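Local coordinates for protein 4-alpha-glucanotransferase (Streptococcus agalactiae, PDB 6M6T) that is a 4-alpha-glucanotransferase of the amylomaltase type, also called disproportionating enzyme, built on a TIM barrel that binds glycan ligands, at residues K3-S15 with Y437-Q449. Sequence-based numbering, arbitrary orientation.
Sequences KKRASGVLMHITS and YATVSQTTITCMQ
Met448 folds its side chain back over Val9 and Met11. The contact pairs the first and last strands of the TIM barrel, 6-10 and 443-447, in parallel, and this pairing closes the barrel. The axes of these short strands approach to 4.4 Å at an angle of 28°. Three firm backbone bonds run from Gly8 onward; those at either end, at Ala6 and Met448, are weak. Gly8 N donates to Thr444 O, Thr446 N to Gly8 O, and Leu10 N to Thr446 O at 2.8 Å. On the other edge of strand 6-10, Ser7, Val9 and Met11 bond to the backbone around strand 43-45.

Side chains alternate between the two faces. Val9 and Thr446 lie on the face turned to helix 27-38. There Met448 has bends at chi2 and chi3 (65° and 59°), which bring CE to 3.4 Å from Val9 CG1. Its CB and CG cross the extended chain of Met11, and Phe32 and Phe35 also touch Met448. Leu10, Ile445 and Cys447 share the opposite face. Leu10 CB packs on Ile445 CG2, while its CD2 branch reaches Cys447 SG. Ile445 CD1 covers the backbone of Gly8, with 3.7 Å to Gly8 CA. The Leu10 side chain is about 10 Å from the bound 1,5-anhydro-D-glucitol.

Near the start of strand 6-10, Arg5 turns its guanidinium edge to the end of helix 428-438. NH1 and NH2 both make weak bonds to Thr439 O, and Ser441 O lies over one face of the group. NH2 also bonds Tyr494 O. Over the face that carries Ser7, Val9 and Thr446, Tyr437 OH shares a hydrogen bond with Thr446 OG1 at 2.7 Å and accepts a weak one from Ser7 OG at 3.3 Å.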
loop_
_atom_site.group_PDB
_atom_site.type_symbol
_atom_site.label_atom_id
_atom_site.label_comp_id
_atom_site.label_asym_id
_atom_site.label_seq_id
_atom_site.Cartn_x
_atom_site.Cartn_y
_atom_site.Cartn_z
ATOM N N LYS A 3 13.489 -9.747 22.917
ATOM C CA LYS A 3 12.586 -10.103 21.816
ATOM C C LYS A 3 13.367 -10.453 20.545
ATOM O O LYS A 3 14.432 -9.885 20.282
ATOM C CB LYS A 3 11.592 -8.970 21.540
ATOM C CG LYS A 3 10.702 -8.662 22.729
ATOM C CD LYS A 3 9.223 -8.437 22.315
ATOM C CE LYS A 3 8.856 -6.928 22.182
ATOM N NZ LYS A 3 8.220 -6.368 23.346
ATOM N N LYS A 4 12.813 -11.381 19.759
ATOM C CA LYS A 4 13.526 -11.985 18.631
ATOM C C LYS A 4 13.720 -10.971 17.513
ATOM O O LYS A 4 12.746 -10.392 17.028
ATOM C CB LYS A 4 12.744 -13.187 18.105
ATOM C CG LYS A 4 13.398 -13.955 16.956
ATOM C CD LYS A 4 14.685 -14.699 17.376
ATOM C CE LYS A 4 14.395 -16.120 17.879
ATOM N NZ LYS A 4 15.158 -16.357 19.156
ATOM N N ARG A 5 14.970 -10.758 17.106
ATOM C CA ARG A 5 15.269 -9.839 16.018
ATOM C C ARG A 5 15.005 -10.505 14.670
ATOM O O ARG A 5 14.888 -11.723 14.568
ATOM C CB ARG A 5 16.713 -9.355 16.090
ATOM C CG ARG A 5 16.956 -8.244 17.097
ATOM C CD ARG A 5 18.421 -8.198 17.546
ATOM N NE ARG A 5 19.309 -7.666 16.517
ATOM C CZ ARG A 5 19.727 -6.407 16.489
ATOM N NH1 ARG A 5 19.334 -5.577 17.446
ATOM N NH2 ARG A 5 20.534 -5.982 15.524
ATOM N N ALA A 6 14.877 -9.678 13.636
ATOM C CA ALA A 6 14.462 -10.120 12.309
ATOM C C ALA A 6 14.672 -8.974 11.323
ATOM O O ALA A 6 15.023 -7.849 11.699
ATOM C CB ALA A 6 13.006 -10.580 12.292
ATOM N N SER A 7 14.458 -9.278 10.043
ATOM C CA SER A 7 14.606 -8.291 8.986
ATOM C C SER A 7 13.691 -8.674 7.833
ATOM O O SER A 7 13.103 -9.765 7.796
ATOM C CB SER A 7 16.053 -8.167 8.503
ATOM O OG SER A 7 16.252 -8.897 7.308
ATOM N N GLY A 8 13.544 -7.730 6.910
ATOM C CA GLY A 8 12.634 -7.925 5.798
ATOM C C GLY A 8 12.965 -6.965 4.683
ATOM O O GLY A 8 13.807 -6.076 4.817
ATOM N N VAL A 9 12.277 -7.161 3.569
ATOM C CA VAL A 9 12.545 -6.416 2.349
ATOM C C VAL A 9 11.270 -5.682 1.953
ATOM O O VAL A 9 10.164 -6.210 2.118
ATOM C CB VAL A 9 13.072 -7.364 1.240
ATOM C CG1 VAL A 9 13.002 -6.754 -0.146
ATOM C CG2 VAL A 9 14.513 -7.759 1.549
ATOM N N LEU A 10 11.428 -4.444 1.473
ATOM C CA LEU A 10 10.307 -3.584 1.080
ATOM C C LEU A 10 10.229 -3.530 -0.448
ATOM O O LEU A 10 10.976 -2.795 -1.110
ATOM C CB LEU A 10 10.440 -2.187 1.680
ATOM C CG LEU A 10 9.336 -1.226 1.245
ATOM C CD1 LEU A 10 8.055 -1.453 2.047
ATOM C CD2 LEU A 10 9.790 0.197 1.382
ATOM N N MET A 11 9.296 -4.299 -0.999
ATOM C CA MET A 11 9.103 -4.352 -2.443
ATOM C C MET A 11 7.643 -4.622 -2.770
ATOM O O MET A 11 7.099 -5.674 -2.414
ATOM C CB MET A 11 9.953 -5.428 -3.089
ATOM C CG MET A 11 10.505 -4.959 -4.381
ATOM S SD MET A 11 10.929 -6.322 -5.435
ATOM C CE MET A 11 11.519 -5.305 -6.752
ATOM N N HIS A 12 7.029 -3.714 -3.502
ATOM C CA HIS A 12 5.648 -3.928 -3.865
ATOM C C HIS A 12 5.551 -4.948 -4.991
ATOM O O HIS A 12 6.436 -5.051 -5.849
ATOM C CB HIS A 12 4.995 -2.615 -4.286
ATOM C CG HIS A 12 3.505 -2.677 -4.297
ATOM N ND1 HIS A 12 2.727 -1.731 -4.922
ATOM C CD2 HIS A 12 2.649 -3.578 -3.760
ATOM C CE1 HIS A 12 1.451 -2.041 -4.762
ATOM N NE2 HIS A 12 1.376 -3.160 -4.063
ATOM N N ILE A 13 4.446 -5.697 -4.979
ATOM C CA ILE A 13 4.100 -6.609 -6.058
ATOM C C ILE A 13 4.269 -5.961 -7.427
ATOM O O ILE A 13 4.533 -6.646 -8.412
ATOM C CB ILE A 13 2.661 -7.100 -5.845
ATOM C CG1 ILE A 13 2.438 -7.431 -4.365
ATOM C CG2 ILE A 13 2.351 -8.267 -6.779
ATOM C CD1 ILE A 13 2.878 -8.781 -3.973
ATOM N N THR A 14 4.125 -4.638 -7.523
ATOM C CA THR A 14 4.230 -4.045 -8.852
ATOM C C THR A 14 5.670 -4.081 -9.355
ATOM O O THR A 14 5.895 -4.205 -10.559
ATOM C CB THR A 14 3.655 -2.611 -8.872
ATOM O OG1 THR A 14 4.609 -1.652 -8.392
ATOM C CG2 THR A 14 2.415 -2.532 -8.038
ATOM N N SER A 15 6.649 -4.031 -8.456
ATOM C CA SER A 15 8.046 -3.906 -8.867
ATOM C C SER A 15 8.688 -5.235 -9.270
ATOM O O SER A 15 9.808 -5.228 -9.798
ATOM C CB SER A 15 8.868 -3.253 -7.749
ATOM O OG SER A 15 8.169 -2.195 -7.132
ATOM N N TYR A 437 21.161 -2.154 10.083
ATOM C CA TYR A 437 21.001 -3.479 10.657
ATOM C C TYR A 437 21.686 -3.591 12.003
ATOM O O TYR A 437 21.337 -4.475 12.792
ATOM C CB TYR A 437 21.526 -4.539 9.686
ATOM C CG TYR A 437 20.476 -4.966 8.700
ATOM C CD1 TYR A 437 19.643 -4.030 8.112
ATOM C CD2 TYR A 437 20.296 -6.299 8.379
ATOM C CE1 TYR A 437 18.676 -4.403 7.217
ATOM C CE2 TYR A 437 19.316 -6.689 7.480
ATOM C CZ TYR A 437 18.512 -5.731 6.905
ATOM O OH TYR A 437 17.528 -6.089 6.031
ATOM N N ALA A 438 22.639 -2.702 12.293
ATOM C CA ALA A 438 23.269 -2.716 13.605
ATOM C C ALA A 438 22.412 -2.108 14.713
ATOM O O ALA A 438 22.797 -2.227 15.883
ATOM C CB ALA A 438 24.607 -1.982 13.543
ATOM N N THR A 439 21.278 -1.479 14.394
ATOM C CA THR A 439 20.478 -0.790 15.402
ATOM C C THR A 439 19.732 -1.780 16.300
ATOM O O THR A 439 19.518 -2.941 15.954
ATOM C CB THR A 439 19.471 0.166 14.749
ATOM O OG1 THR A 439 18.306 -0.553 14.331
ATOM C CG2 THR A 439 20.081 0.876 13.549
ATOM N N VAL A 440 19.307 -1.291 17.462
ATOM C CA VAL A 440 18.672 -2.149 18.454
ATOM C C VAL A 440 17.236 -2.477 18.072
ATOM O O VAL A 440 16.514 -3.114 18.851
ATOM C CB VAL A 440 18.721 -1.500 19.844
ATOM C CG1 VAL A 440 20.143 -1.154 20.185
ATOM C CG2 VAL A 440 17.845 -0.264 19.891
ATOM N N SER A 441 16.806 -2.025 16.888
ATOM C CA SER A 441 15.427 -2.216 16.450
ATOM C C SER A 441 15.112 -3.701 16.312
ATOM O O SER A 441 15.963 -4.488 15.895
ATOM C CB SER A 441 15.188 -1.505 15.108
ATOM O OG SER A 441 14.831 -0.140 15.256
ATOM N N GLN A 442 13.880 -4.093 16.663
ATOM C CA GLN A 442 13.538 -5.507 16.566
ATOM C C GLN A 442 13.493 -5.964 15.121
ATOM O O GLN A 442 13.896 -7.095 14.824
ATOM C CB GLN A 442 12.214 -5.808 17.275
ATOM C CG GLN A 442 10.931 -5.434 16.526
ATOM C CD GLN A 442 9.665 -5.639 17.376
ATOM O OE1 GLN A 442 9.440 -4.939 18.376
ATOM N NE2 GLN A 442 8.836 -6.604 16.977
ATOM N N THR A 443 13.058 -5.089 14.209
ATOM C CA THR A 443 12.969 -5.394 12.789
ATOM C C THR A 443 13.515 -4.229 11.982
ATOM O O THR A 443 13.254 -3.074 12.300
ATOM C CB THR A 443 11.523 -5.678 12.356
ATOM O OG1 THR A 443 10.898 -6.579 13.282
ATOM C CG2 THR A 443 11.494 -6.298 10.967
ATOM N N THR A 444 14.273 -4.536 10.944
ATOM C CA THR A 444 14.734 -3.549 9.982
ATOM C C THR A 444 14.339 -4.017 8.593
ATOM O O THR A 444 14.381 -5.218 8.296
ATOM C CB THR A 444 16.250 -3.357 10.052
ATOM O OG1 THR A 444 16.894 -4.637 9.929
ATOM C CG2 THR A 444 16.659 -2.669 11.382
ATOM N N ILE A 445 13.945 -3.068 7.751
ATOM C CA ILE A 445 13.452 -3.363 6.409
ATOM C C ILE A 445 14.333 -2.660 5.391
ATOM O O ILE A 445 14.621 -1.465 5.523
ATOM C CB ILE A 445 11.987 -2.942 6.225
ATOM C CG1 ILE A 445 11.141 -3.478 7.370
ATOM C CG2 ILE A 445 11.466 -3.479 4.925
ATOM C CD1 ILE A 445 11.029 -4.970 7.345
ATOM N N THR A 446 14.743 -3.399 4.368
ATOM C CA THR A 446 15.643 -2.897 3.345
ATOM C C THR A 446 14.871 -2.650 2.059
ATOM O O THR A 446 14.108 -3.511 1.609
ATOM C CB THR A 446 16.782 -3.879 3.118
ATOM O OG1 THR A 446 17.544 -3.981 4.333
ATOM C CG2 THR A 446 17.673 -3.401 1.960
ATOM N N CYS A 447 15.046 -1.458 1.500
ATOM C CA CYS A 447 14.340 -1.054 0.295
ATOM C C CYS A 447 15.011 -1.726 -0.886
ATOM O O CYS A 447 16.179 -1.438 -1.167
ATOM C CB CYS A 447 14.394 0.464 0.140
ATOM S SG CYS A 447 12.942 1.391 0.721
ATOM N N MET A 448 14.288 -2.606 -1.584
ATOM C CA MET A 448 14.914 -3.368 -2.662
ATOM C C MET A 448 15.666 -2.478 -3.651
ATOM O O MET A 448 16.610 -2.945 -4.302
ATOM C CB MET A 448 13.855 -4.212 -3.388
ATOM C CG MET A 448 14.369 -4.999 -4.597
ATOM S SD MET A 448 15.563 -6.284 -4.169
ATOM C CE MET A 448 14.605 -7.264 -3.063
ATOM N N GLN A 449 15.295 -1.200 -3.759
ATOM C CA GLN A 449 16.074 -0.278 -4.583
ATOM C C GLN A 449 17.518 -0.223 -4.111
ATOM O O GLN A 449 18.451 -0.449 -4.895
ATOM C CB GLN A 449 15.463 1.123 -4.544
ATOM C CG GLN A 449 14.320 1.376 -5.502
ATOM C CD GLN A 449 12.984 0.976 -4.905
ATOM O OE1 GLN A 449 12.881 -0.005 -4.139
ATOM N NE2 GLN A 449 11.951 1.740 -5.237
#